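Local coordinates for mannosyl-glycoprotein endo-beta-N-acetylglucosamidase-like domain-containing protein (Pseudomonas protegens, PDB 4KT3), which acts as a type VI secretion effector, a peptidoglycan glycoside hydrolase, captured here in complex with its immunity protein, at residues S42-V47 and N82-M87; S70-G75 and R172-C177; Q119-S124 and S145-G150. All blocks are in the same frame, centred on the assembly; numbering follows the deposited sequence.

Contact 1: S42-V47 and N82-M87; sequences SKYKAV and NNYFSM
A T-shaped aromatic pair, Tyr44 against Tyr84, joins helix 35-54 to the loop that follows helix 76-81, in a mostly helical domain whose family belongs to the lysozyme clan. The pair illustrates how two rings can tie a loop to a helix while their backbones stay well apart: the CA atoms of Tyr44 and Tyr84 are 10.6 Å from each other. Tyr44 turns its edge to the face of Tyr84, the ring planes inclined at 60° and the centroids 5.1 Å apart. Carbon meets carbon where CE2 of Tyr44 lies 3.9 Å from CE2 of Tyr84. At the far ends of the rings, Tyr44 OH lies 2.9 Å from Tyr84 OH. In both residues CB points toward the other segment and CG stands anti to the carbonyl carbon (chi1 -67° in Tyr44, -73° in Tyr84), which sends each ring across the gap. Lys43 runs along its neighbour's ring, with CG 3.7 Å above the plane over the centre of Tyr44. Phe114 meets both tyrosines, so the pair belongs to a larger aromatic cluster. The Tyr84 end starts from a type I turn, Asn83 to Ser86, and the backbone N of Tyr84 is bonded to Ser117 OG. Asn83 braces this loop: its ND2 has an acceptor outside it, Ala109 O, and also gives an in-plane bond to a lone pair of Met87 O at 3.0 Å, while OD1 of Asn83 accepts from N of Met87, a selenomethionine here, also at 3.0 Å.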
ATOM      1  N   SER A  42      13.242   4.743   6.876  1.00 10.39           N
ATOM      2  CA  SER A  42      14.503   5.417   7.170  1.00 12.44           C
ATOM      3  C   SER A  42      14.535   6.812   6.567  1.00 11.60           C
ATOM      4  O   SER A  42      15.073   7.739   7.167  1.00 13.66           O
ATOM      5  CB  SER A  42      15.674   4.606   6.644  1.00 14.89           C
ATOM      6  OG  SER A  42      15.798   3.418   7.394  1.00 18.49           O
ATOM      7  N   LYS A  43      13.942   6.974   5.390  1.00 10.92           N
ATOM      8  CA  LYS A  43      14.015   8.248   4.692  1.00  9.66           C
ATOM      9  C   LYS A  43      13.257   9.344   5.422  1.00  8.69           C
ATOM     10  O   LYS A  43      13.701  10.481   5.461  1.00  9.56           O
ATOM     11  CB  LYS A  43      13.444   8.114   3.280  1.00 11.69           C
ATOM     12  CG  LYS A  43      13.494   9.409   2.462  1.00 11.98           C
ATOM     13  CD  LYS A  43      13.236   9.126   0.996  1.00 16.83           C
ATOM     14  CE  LYS A  43      13.398  10.364   0.162  1.00 17.50           C
ATOM     15  NZ  LYS A  43      12.973  10.140  -1.245  1.00 25.21           N
ATOM     16  N   TYR A  44      12.090   9.016   5.979  1.00  8.77           N
ATOM     17  CA  TYR A  44      11.159  10.043   6.449  1.00  8.56           C
ATOM     18  C   TYR A  44      10.855  10.043   7.933  1.00 10.30           C
ATOM     19  O   TYR A  44      10.138  10.923   8.417  1.00 11.23           O
ATOM     20  CB  TYR A  44       9.846   9.942   5.682  1.00  9.06           C
ATOM     21  CG  TYR A  44       9.959  10.283   4.220  1.00 10.76           C
ATOM     22  CD1 TYR A  44      10.327  11.559   3.812  1.00 13.09           C
ATOM     23  CD2 TYR A  44       9.661   9.341   3.242  1.00 13.64           C
ATOM     24  CE1 TYR A  44      10.417  11.875   2.463  1.00 15.60           C
ATOM     25  CE2 TYR A  44       9.757   9.649   1.898  1.00 16.42           C
ATOM     26  CZ  TYR A  44      10.119  10.916   1.515  1.00 16.76           C
ATOM     27  OH  TYR A  44      10.198  11.213   0.171  1.00 26.60           O
ATOM     28  N   LYS A  45      11.427   9.111   8.687  1.00  9.42           N
ATOM     29  CA  LYS A  45      11.111   9.056  10.116  1.00  9.68           C
ATOM     30  C   LYS A  45      11.477  10.333  10.876  1.00 11.90           C
ATOM     31  O   LYS A  45      10.727  10.767  11.758  1.00 13.21           O
ATOM     32  CB  LYS A  45      11.724   7.822  10.774  1.00 10.54           C
ATOM     33  CG  LYS A  45      13.241   7.709  10.727  1.00 12.74           C
ATOM     34  CD  LYS A  45      13.670   6.369  11.290  1.00 13.90           C
ATOM     35  CE  LYS A  45      15.187   6.202  11.254  1.00 15.41           C
ATOM     36  NZ  LYS A  45      15.614   4.870  11.762  1.00 21.42           N
ATOM     37  N   ALA A  46      12.610  10.939  10.561  1.00 11.17           N
ATOM     38  CA  ALA A  46      13.038  12.129  11.287  1.00 11.20           C
ATOM     39  C   ALA A  46      12.171  13.321  10.925  1.00 10.34           C
ATOM     40  O   ALA A  46      11.762  14.070  11.816  1.00 11.49           O
ATOM     41  CB  ALA A  46      14.506  12.433  11.050  1.00 10.93           C
ATOM     42  N   VAL A  47      11.836  13.483   9.647  1.00 11.05           N
ATOM     43  CA  VAL A  47      10.977  14.617   9.274  1.00 10.85           C
ATOM     44  C   VAL A  47       9.554  14.509   9.832  1.00  9.75           C
ATOM     45  O   VAL A  47       8.883  15.523  10.065  1.00 13.40           O
ATOM     46  CB  VAL A  47      10.970  14.926   7.755  1.00 18.96           C
ATOM     47  CG1 VAL A  47      12.378  15.312   7.284  1.00 22.34           C
ATOM     48  CG2 VAL A  47      10.456  13.785   6.982  1.00 23.87           C
ATOM     49  N   ASN A  82       4.333  14.353  -4.589  1.00 13.73           N
ATOM     50  CA  ASN A  82       4.761  14.507  -3.196  1.00 11.96           C
ATOM     51  C   ASN A  82       3.599  14.456  -2.219  1.00 10.84           C
ATOM     52  O   ASN A  82       3.665  15.041  -1.145  1.00 12.42           O
ATOM     53  CB  ASN A  82       5.549  15.804  -2.988  1.00 12.56           C
ATOM     54  CG  ASN A  82       6.811  15.850  -3.798  1.00 16.93           C
ATOM     55  OD1 ASN A  82       7.569  14.885  -3.847  1.00 24.71           O
ATOM     56  ND2 ASN A  82       7.060  16.979  -4.434  1.00 18.92           N
ATOM     57  N   ASN A  83       2.530  13.759  -2.589  1.00 12.21           N
ATOM     58  CA  ASN A  83       1.349  13.715  -1.738  1.00 11.48           C
ATOM     59  C   ASN A  83       1.330  12.376  -1.025  1.00 11.58           C
ATOM     60  O   ASN A  83       0.721  11.413  -1.512  1.00 12.46           O
ATOM     61  CB  ASN A  83       0.095  13.944  -2.578  1.00 12.18           C
ATOM     62  CG  ASN A  83      -1.187  13.983  -1.757  1.00 10.59           C
ATOM     63  OD1 ASN A  83      -1.209  13.690  -0.558  1.00 11.72           O
ATOM     64  ND2 ASN A  83      -2.289  14.322  -2.427  1.00 12.92           N
ATOM     65  N   TYR A  84       2.010  12.325   0.120  1.00 10.75           N
ATOM     66  CA  TYR A  84       2.216  11.062   0.839  1.00 11.69           C
ATOM     67  C   TYR A  84       1.044  10.693   1.749  1.00 11.23           C
ATOM     68  O   TYR A  84       1.080   9.665   2.410  1.00 10.08           O
ATOM     69  CB  TYR A  84       3.543  11.078   1.603  1.00 11.23           C
ATOM     70  CG  TYR A  84       4.749  10.961   0.718  1.00 11.16           C
ATOM     71  CD1 TYR A  84       5.243  12.062   0.032  1.00 11.52           C
ATOM     72  CD2 TYR A  84       5.414   9.751   0.572  1.00 10.14           C
ATOM     73  CE1 TYR A  84       6.358  11.955  -0.789  1.00 12.67           C
ATOM     74  CE2 TYR A  84       6.516   9.641  -0.239  1.00 10.90           C
ATOM     75  CZ  TYR A  84       6.981  10.744  -0.922  1.00 12.16           C
ATOM     76  OH  TYR A  84       8.088  10.627  -1.745  1.00 16.55           O
ATOM     77  N   PHE A  85      -0.008  11.510   1.749  1.00 11.25           N
ATOM     78  CA  PHE A  85      -1.204  11.222   2.543  1.00  9.59           C
ATOM     79  C   PHE A  85      -2.435  11.104   1.657  1.00 11.83           C
ATOM     80  O   PHE A  85      -3.569  11.052   2.150  1.00 13.86           O
ATOM     81  CB  PHE A  85      -1.353  12.290   3.645  1.00 11.86           C
ATOM     82  CG  PHE A  85      -0.274  12.183   4.683  1.00 10.71           C
ATOM     83  CD1 PHE A  85       0.972  12.752   4.461  1.00 11.18           C
ATOM     84  CD2 PHE A  85      -0.471  11.447   5.842  1.00 11.76           C
ATOM     85  CE1 PHE A  85       1.987  12.598   5.367  1.00 12.74           C
ATOM     86  CE2 PHE A  85       0.551  11.307   6.769  1.00 11.64           C
ATOM     87  CZ  PHE A  85       1.781  11.883   6.523  1.00 12.34           C
ATOM     88  N   SER A  86      -2.183  11.022   0.345  1.00 11.43           N
ATOM     89  CA  SER A  86      -3.225  10.951  -0.681  1.00 13.12           C
ATOM     90  C   SER A  86      -4.401  11.885  -0.393  1.00 12.51           C
ATOM     91  O   SER A  86      -5.570  11.497  -0.501  1.00 13.55           O
ATOM     92  CB  SER A  86      -3.708   9.507  -0.875  1.00 12.79           C
ATOM     93  OG  SER A  86      -2.629   8.685  -1.282  1.00 12.58           O
HETATM   94  N   MSE A  87      -4.069  13.125  -0.051  1.00 11.53           N
HETATM   95  CA  MSE A  87      -5.056  14.150   0.242  1.00 12.12           C
HETATM   96  C   MSE A  87      -5.811  14.533  -1.007  1.00 11.40           C
HETATM   97  O   MSE A  87      -5.209  14.851  -2.026  1.00 13.21           O
HETATM   98  CB  MSE A  87      -4.362  15.416   0.750  1.00 17.03           C
HETATM   99  CG  MSE A  87      -3.487  15.203   1.960  1.00 17.97           C
HETATM  100 SE   MSE A  87      -4.499  15.092   3.609  0.74 13.73          SE
HETATM  101  CE  MSE A  87      -5.042  16.948   3.763  1.00 15.30           C
TER

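Contact 2: S70-G75 and R172-C177; sequences SQYGTG and RGRMAC
This is a buried polar contact between two single long side chains, Tyr72 and Arg174, linking the turn after helix 59-70 to the C-terminal part of helix 160-174. NH1 of Arg174 donates to OH of Tyr72 at 3.3 Å, a rather long bond with a bent N-H...O angle of 140°. The hydroxyl lies at the edge of the guanidinium, close to its plane, while the phenol ring stands almost perpendicular to that plane, at 87°. Arg174 reaches it with a chain extended from CG to NE, and its stronger polar partner lies elsewhere, since NE is bonded to Leu31 O. The guanidinium thus bridges the tyrosine and the N-terminal part of the chain, near where Cys32 is joined to Cys177 by a disulfide. Tyr72 itself is presented by a type I' turn from Gln71 to Thr74, which uses positive phi at both central residues, Tyr72 and Gly73. Ser70 forms an ST motif, its OG accepting from N of Gly73, three residues on, at 2.9 Å. Gln71 O is gripped twice by Thr74, from OG1 at 2.7 Å and from N at 3.1 Å. The partner lipoprotein adds its Asn96 against Tyr72 and its Gly132 against Arg174. Within the chain, Tyr72 lies against Ala37 of helix 35-54 and Ala67 of helix 59-70, with Arg174 coming to it from helix 160-174.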
ATOM      1  N   SER A  70       0.804   5.833   0.712  1.00 10.67           N
ATOM      2  CA  SER A  70       1.792   5.923  -0.366  1.00 10.43           C
ATOM      3  C   SER A  70       2.420   4.603  -0.793  1.00  9.17           C
ATOM      4  O   SER A  70       3.315   4.607  -1.628  1.00 10.62           O
ATOM      5  CB  SER A  70       2.910   6.894   0.044  1.00 10.32           C
ATOM      6  OG  SER A  70       3.779   6.329   1.011  1.00 10.68           O
ATOM      7  N   GLN A  71       1.967   3.503  -0.197  1.00  9.72           N
ATOM      8  CA  GLN A  71       2.551   2.187  -0.453  1.00  9.52           C
ATOM      9  C   GLN A  71       4.069   2.260  -0.209  1.00 10.62           C
ATOM     10  O   GLN A  71       4.905   1.890  -1.047  1.00 10.70           O
ATOM     11  CB  GLN A  71       2.226   1.703  -1.875  1.00 10.95           C
ATOM     12  CG  GLN A  71       0.718   1.470  -2.119  1.00 11.03           C
ATOM     13  CD  GLN A  71      -0.090   2.768  -2.186  1.00 11.69           C
ATOM     14  OE1 GLN A  71      -1.078   2.962  -1.444  1.00 16.26           O
ATOM     15  NE2 GLN A  71       0.322   3.655  -3.061  1.00 10.42           N
ATOM     16  N   TYR A  72       4.402   2.728   0.979  1.00  9.56           N
ATOM     17  CA  TYR A  72       5.779   2.907   1.400  1.00  9.21           C
ATOM     18  C   TYR A  72       6.556   3.690   0.344  1.00 11.06           C
ATOM     19  O   TYR A  72       7.684   3.354  -0.031  1.00 11.37           O
ATOM     20  CB  TYR A  72       6.433   1.559   1.719  1.00 10.95           C
ATOM     21  CG  TYR A  72       6.033   0.958   3.062  1.00 10.74           C
ATOM     22  CD1 TYR A  72       6.770   1.228   4.199  1.00 11.46           C
ATOM     23  CD2 TYR A  72       4.933   0.099   3.181  1.00 14.83           C
ATOM     24  CE1 TYR A  72       6.434   0.674   5.427  1.00 12.26           C
ATOM     25  CE2 TYR A  72       4.586  -0.464   4.422  1.00 14.33           C
ATOM     26  CZ  TYR A  72       5.362  -0.182   5.531  1.00 14.82           C
ATOM     27  OH  TYR A  72       5.090  -0.721   6.772  1.00 16.06           O
ATOM     28  N   GLY A  73       5.929   4.756  -0.137  1.00 11.70           N
ATOM     29  CA  GLY A  73       6.582   5.693  -1.022  1.00 11.38           C
ATOM     30  C   GLY A  73       6.657   5.259  -2.473  1.00 10.25           C
ATOM     31  O   GLY A  73       7.296   5.939  -3.285  1.00 14.13           O
ATOM     32  N   THR A  74       6.009   4.147  -2.819  1.00  9.94           N
ATOM     33  CA  THR A  74       6.081   3.633  -4.188  1.00 10.48           C
ATOM     34  C   THR A  74       4.931   4.059  -5.098  1.00  9.75           C
ATOM     35  O   THR A  74       5.018   3.898  -6.316  1.00 11.01           O
ATOM     36  CB  THR A  74       6.238   2.101  -4.223  1.00 10.04           C
ATOM     37  OG1 THR A  74       5.048   1.443  -3.752  1.00 11.21           O
ATOM     38  CG2 THR A  74       7.437   1.671  -3.391  1.00 11.05           C
ATOM     39  N   GLY A  75       3.853   4.599  -4.526  1.00 10.04           N
ATOM     40  CA  GLY A  75       2.731   5.033  -5.335  1.00 10.34           C
ATOM     41  C   GLY A  75       3.037   6.283  -6.136  1.00 10.66           C
ATOM     42  O   GLY A  75       3.859   7.102  -5.720  1.00 11.23           O
ATOM     43  N   ARG A 172       6.845   1.048  13.362  1.00 13.99           N
ATOM     44  CA  ARG A 172       7.602   1.180  14.601  1.00 14.99           C
ATOM     45  C   ARG A 172       8.797   0.231  14.600  1.00 15.30           C
ATOM     46  O   ARG A 172       9.906   0.619  14.976  1.00 17.32           O
ATOM     47  CB  ARG A 172       6.725   0.908  15.822  1.00 14.44           C
ATOM     48  CG  ARG A 172       7.383   1.263  17.161  1.00 15.67           C
ATOM     49  CD  ARG A 172       6.584   0.704  18.345  1.00 17.08           C
ATOM     50  NE  ARG A 172       5.207   1.184  18.349  1.00 16.98           N
ATOM     51  CZ  ARG A 172       4.146   0.452  18.680  1.00 18.78           C
ATOM     52  NH1 ARG A 172       4.281  -0.814  19.054  1.00 21.52           N
ATOM     53  NH2 ARG A 172       2.938   0.996  18.643  1.00 19.28           N
ATOM     54  N   GLY A 173       8.570  -1.014  14.184  1.00 16.95           N
ATOM     55  CA  GLY A 173       9.642  -1.992  14.125  1.00 16.20           C
ATOM     56  C   GLY A 173      10.664  -1.675  13.049  1.00 14.93           C
ATOM     57  O   GLY A 173      11.863  -1.856  13.251  1.00 16.94           O
ATOM     58  N   ARG A 174      10.202  -1.215  11.892  1.00 15.32           N
ATOM     59  CA  ARG A 174      11.103  -0.907  10.788  1.00 14.42           C
ATOM     60  C   ARG A 174      11.990   0.302  11.068  1.00 13.71           C
ATOM     61  O   ARG A 174      13.048   0.459  10.455  1.00 15.87           O
ATOM     62  CB  ARG A 174      10.309  -0.741   9.484  1.00 15.02           C
ATOM     63  CG  ARG A 174       9.811  -2.080   8.981  1.00 18.32           C
ATOM     64  CD  ARG A 174       9.104  -2.050   7.647  1.00 19.41           C
ATOM     65  NE  ARG A 174       9.047  -3.437   7.145  1.00 26.55           N
ATOM     66  CZ  ARG A 174       7.962  -4.091   6.735  1.00 23.31           C
ATOM     67  NH1 ARG A 174       6.767  -3.520   6.696  1.00 22.32           N
ATOM     68  NH2 ARG A 174       8.082  -5.348   6.334  1.00 25.14           N
HETATM   69  N   MSE A 175      11.592   1.127  12.026  1.00 12.44           N
HETATM   70  CA  MSE A 175      12.426   2.253  12.438  1.00 12.37           C
HETATM   71  C   MSE A 175      13.744   1.805  13.073  1.00 14.40           C
HETATM   72  O   MSE A 175      14.709   2.565  13.107  1.00 15.54           O
HETATM   73  CB  MSE A 175      11.653   3.165  13.408  1.00 11.49           C
HETATM   74  CG  MSE A 175      10.581   4.001  12.730  1.00 13.57           C
HETATM   75 SE   MSE A 175       9.513   5.050  13.935  0.80 12.34          SE
HETATM   76  CE  MSE A 175      10.880   6.317  14.532  1.00 13.66           C
ATOM     77  N   ALA A 176      13.785   0.562  13.544  1.00 15.51           N
ATOM     78  CA  ALA A 176      14.980  -0.021  14.149  1.00 14.81           C
ATOM     79  C   ALA A 176      15.937  -0.660  13.129  1.00 19.49           C
ATOM     80  O   ALA A 176      17.028  -1.099  13.484  1.00 22.40           O
ATOM     81  CB  ALA A 176      14.556  -1.070  15.187  1.00 18.78           C
ATOM     82  N   CYS A 177      15.510  -0.731  11.871  1.00 17.35           N
ATOM     83  CA  CYS A 177      16.262  -1.427  10.831  1.00 18.56           C
ATOM     84  C   CYS A 177      17.311  -0.524  10.200  1.00 25.23           C
ATOM     85  O   CYS A 177      18.201  -1.011   9.483  1.00 27.50           O
ATOM     86  CB  CYS A 177      15.315  -1.894   9.726  1.00 18.87           C
ATOM     87  SG  CYS A 177      14.063  -3.094  10.218  1.00 17.84           S
ATOM     88  OXT CYS A 177      17.271   0.702  10.367  1.00 27.64           O
TER

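Contact 3: Q119-S124 and S145-G150; sequences QSFASS and SGYNTG
Phe121 on helix 114-129 and Tyr147 in the loop after helix 135-144 form an offset T-shaped pair in the core of the helical domain, whose family is placed in the lysozyme clan. The aromatic contact is all that joins the two segments. Phe121 directs its edge at the face of Tyr147, with the planes almost perpendicular at 86° and the centroids 5.5 Å apart. Two carbons on one side of the phenylalanine do the touching: CD1 of Phe121 lies 3.8 Å from CE2 of Tyr147, and CE1 of Phe121 lies 3.8 Å from CD2 of Tyr147. The offset brings the phenylalanine edge over the CD2-CE2 side of the tyrosine ring. With CG opposite the backbone N, chi1 176°, the Tyr147 ring extends from the loop toward Phe121. Apolar side chains flank the pair, as Leu65 of helix 59-70 and Leu142 of helix 135-144 each touch both rings, and Phe125 adds a second edge-to-face partner to Tyr147. Backbone geometry sets the positions of the two residues. Phe121 rides on a regular helix, where N of Ser123 bonds to O of Gln119 at 2.8 Å, whereas Tyr147 directly follows Gly146, whose positive phi completes a Schellman motif at the end of helix 135-144. Polar contacts to the partner lipoprotein begin at the same place: the Tyr147 backbone is hydrogen-bonded to that chain, and farther along the loop N of Gly150 is bonded to OE1 of Glu78 of the lipoprotein.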
ATOM      1  N   GLN A 119       2.294  18.357   6.748  1.00  9.89           N
ATOM      2  CA  GLN A 119       1.766  19.584   7.341  1.00 11.10           C
ATOM      3  C   GLN A 119       0.321  19.851   6.881  1.00 10.69           C
ATOM      4  O   GLN A 119      -0.497  20.400   7.629  1.00 13.36           O
ATOM      5  CB  GLN A 119       2.694  20.763   6.998  1.00 12.89           C
ATOM      6  CG  GLN A 119       4.067  20.649   7.664  1.00 16.84           C
ATOM      7  CD  GLN A 119       5.051  21.705   7.225  1.00 25.01           C
ATOM      8  OE1 GLN A 119       4.983  22.238   6.127  1.00 26.88           O
ATOM      9  NE2 GLN A 119       5.984  22.013   8.109  1.00 32.69           N
ATOM     10  N   SER A 120       0.019  19.457   5.650  1.00 10.25           N
ATOM     11  CA  SER A 120      -1.323  19.600   5.111  1.00 12.09           C
ATOM     12  C   SER A 120      -2.283  18.698   5.876  1.00  9.56           C
ATOM     13  O   SER A 120      -3.372  19.137   6.308  1.00 11.74           O
ATOM     14  CB  SER A 120      -1.321  19.240   3.633  1.00  9.82           C
ATOM     15  OG  SER A 120      -2.591  19.478   3.060  1.00 10.66           O
ATOM     16  N   PHE A 121      -1.893  17.438   6.034  1.00 10.12           N
ATOM     17  CA  PHE A 121      -2.649  16.497   6.857  1.00 11.83           C
ATOM     18  C   PHE A 121      -2.888  17.075   8.256  1.00 11.16           C
ATOM     19  O   PHE A 121      -4.016  17.066   8.760  1.00 12.92           O
ATOM     20  CB  PHE A 121      -1.926  15.147   6.972  1.00 11.65           C
ATOM     21  CG  PHE A 121      -2.536  14.251   7.998  1.00 10.83           C
ATOM     22  CD1 PHE A 121      -3.686  13.536   7.714  1.00 11.32           C
ATOM     23  CD2 PHE A 121      -2.015  14.186   9.267  1.00 12.31           C
ATOM     24  CE1 PHE A 121      -4.287  12.754   8.675  1.00 12.36           C
ATOM     25  CE2 PHE A 121      -2.611  13.407  10.230  1.00 13.15           C
ATOM     26  CZ  PHE A 121      -3.745  12.686   9.933  1.00 11.76           C
ATOM     27  N   ALA A 122      -1.837  17.615   8.865  1.00 11.93           N
ATOM     28  CA  ALA A 122      -1.943  18.188  10.197  1.00 13.55           C
ATOM     29  C   ALA A 122      -2.918  19.365  10.232  1.00 14.79           C
ATOM     30  O   ALA A 122      -3.695  19.504  11.180  1.00 14.48           O
ATOM     31  CB  ALA A 122      -0.568  18.628  10.677  1.00 13.02           C
ATOM     32  N   SER A 123      -2.860  20.214   9.208  1.00 14.37           N
ATOM     33  CA  SER A 123      -3.741  21.378   9.107  1.00 13.17           C
ATOM     34  C   SER A 123      -5.218  20.956   9.058  1.00 13.14           C
ATOM     35  O   SER A 123      -6.070  21.505   9.785  1.00 16.73           O
ATOM     36  CB  SER A 123      -3.356  22.196   7.862  1.00 17.47           C
ATOM     37  OG  SER A 123      -4.088  23.406   7.776  1.00 24.22           O
ATOM     38  N   SER A 124      -5.537  19.970   8.221  1.00 12.38           N
ATOM     39  CA  SER A 124      -6.921  19.574   8.016  1.00 13.41           C
ATOM     40  C   SER A 124      -7.456  18.615   9.078  1.00 14.87           C
ATOM     41  O   SER A 124      -8.643  18.678   9.415  1.00 17.80           O
ATOM     42  CB  SER A 124      -7.075  18.900   6.641  1.00 15.70           C
ATOM     43  OG  SER A 124      -6.874  19.831   5.597  1.00 18.33           O
ATOM     44  N   SER A 145     -13.080  11.759  11.775  1.00 22.43           N
ATOM     45  CA  SER A 145     -12.737  13.056  11.207  1.00 25.77           C
ATOM     46  C   SER A 145     -13.156  13.185   9.747  1.00 24.92           C
ATOM     47  O   SER A 145     -13.130  14.279   9.198  1.00 31.44           O
ATOM     48  CB  SER A 145     -11.225  13.287  11.314  1.00 25.76           C
ATOM     49  OG  SER A 145     -10.513  12.477  10.398  1.00 22.84           O
ATOM     50  N   GLY A 146     -13.510  12.068   9.121  1.00 23.66           N
ATOM     51  CA  GLY A 146     -13.830  12.052   7.701  1.00 26.66           C
ATOM     52  C   GLY A 146     -12.621  11.950   6.772  1.00 20.65           C
ATOM     53  O   GLY A 146     -12.756  12.077   5.564  1.00 24.12           O
ATOM     54  N   TYR A 147     -11.432  11.727   7.326  1.00 18.92           N
ATOM     55  CA  TYR A 147     -10.267  11.479   6.490  1.00 17.23           C
ATOM     56  C   TYR A 147     -10.537  10.311   5.533  1.00 16.31           C
ATOM     57  O   TYR A 147     -10.305  10.410   4.319  1.00 16.61           O
ATOM     58  CB  TYR A 147      -9.049  11.174   7.373  1.00 15.17           C
ATOM     59  CG  TYR A 147      -7.796  10.817   6.597  1.00 16.50           C
ATOM     60  CD1 TYR A 147      -7.452   9.496   6.354  1.00 14.47           C
ATOM     61  CD2 TYR A 147      -6.965  11.803   6.105  1.00 13.57           C
ATOM     62  CE1 TYR A 147      -6.286   9.174   5.649  1.00 11.93           C
ATOM     63  CE2 TYR A 147      -5.816  11.498   5.393  1.00 11.98           C
ATOM     64  CZ  TYR A 147      -5.476  10.188   5.180  1.00 11.65           C
ATOM     65  OH  TYR A 147      -4.340   9.868   4.474  1.00 12.02           O
ATOM     66  N   ASN A 148     -10.997   9.202   6.097  1.00 17.75           N
ATOM     67  CA  ASN A 148     -11.515   8.077   5.322  1.00 17.94           C
ATOM     68  C   ASN A 148     -12.853   7.737   5.940  1.00 15.47           C
ATOM     69  O   ASN A 148     -13.041   7.931   7.141  1.00 19.02           O
ATOM     70  CB  ASN A 148     -10.623   6.830   5.438  1.00 16.87           C
ATOM     71  CG  ASN A 148      -9.351   6.898   4.616  1.00 16.80           C
ATOM     72  OD1 ASN A 148      -9.134   7.770   3.772  1.00 19.52           O
ATOM     73  ND2 ASN A 148      -8.525   5.936   4.850  1.00 16.45           N
ATOM     74  N   THR A 149     -13.763   7.192   5.146  1.00 18.77           N
ATOM     75  CA  THR A 149     -15.061   6.789   5.675  1.00 21.59           C
ATOM     76  C   THR A 149     -14.954   5.428   6.370  1.00 22.45           C
ATOM     77  O   THR A 149     -15.710   5.126   7.303  1.00 26.69           O
ATOM     78  CB  THR A 149     -16.134   6.764   4.575  1.00 27.74           C
ATOM     79  OG1 THR A 149     -15.724   5.887   3.521  1.00 34.42           O
ATOM     80  CG2 THR A 149     -16.307   8.150   4.015  1.00 30.73           C
ATOM     81  N   GLY A 150     -14.011   4.615   5.896  1.00 27.76           N
ATOM     82  CA  GLY A 150     -13.642   3.375   6.550  1.00 34.34           C
ATOM     83  C   GLY A 150     -14.827   2.484   6.815  1.00 43.12           C
ATOM     84  O   GLY A 150     -14.890   1.827   7.851  1.00 47.19           O
TER

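How the contacts relate
Contacts 1 and 2 are neighbours, their centres about 10 Å apart, and their segments alternate along the chain. They meet directly: NZ of Lys45 lies 2.8 Å from O of Met175, and CD2 of Tyr84 lies 3.8 Å from OG of Ser70. Contact 3 follows contact 1 in sequence, with centres about 15 Å apart. Here the loop 82-87 is the bridge, O of Phe85 lying 2.7 Å from OH of Tyr147 in a weak, probable hydrogen bond. Contacts 2 and 3 do not touch and lie on opposite sides of the chain's centre, about 20 Å between centres. The immunity lipoprotein reaches residues of all three, including Ser86, Thr74 and Tyr147.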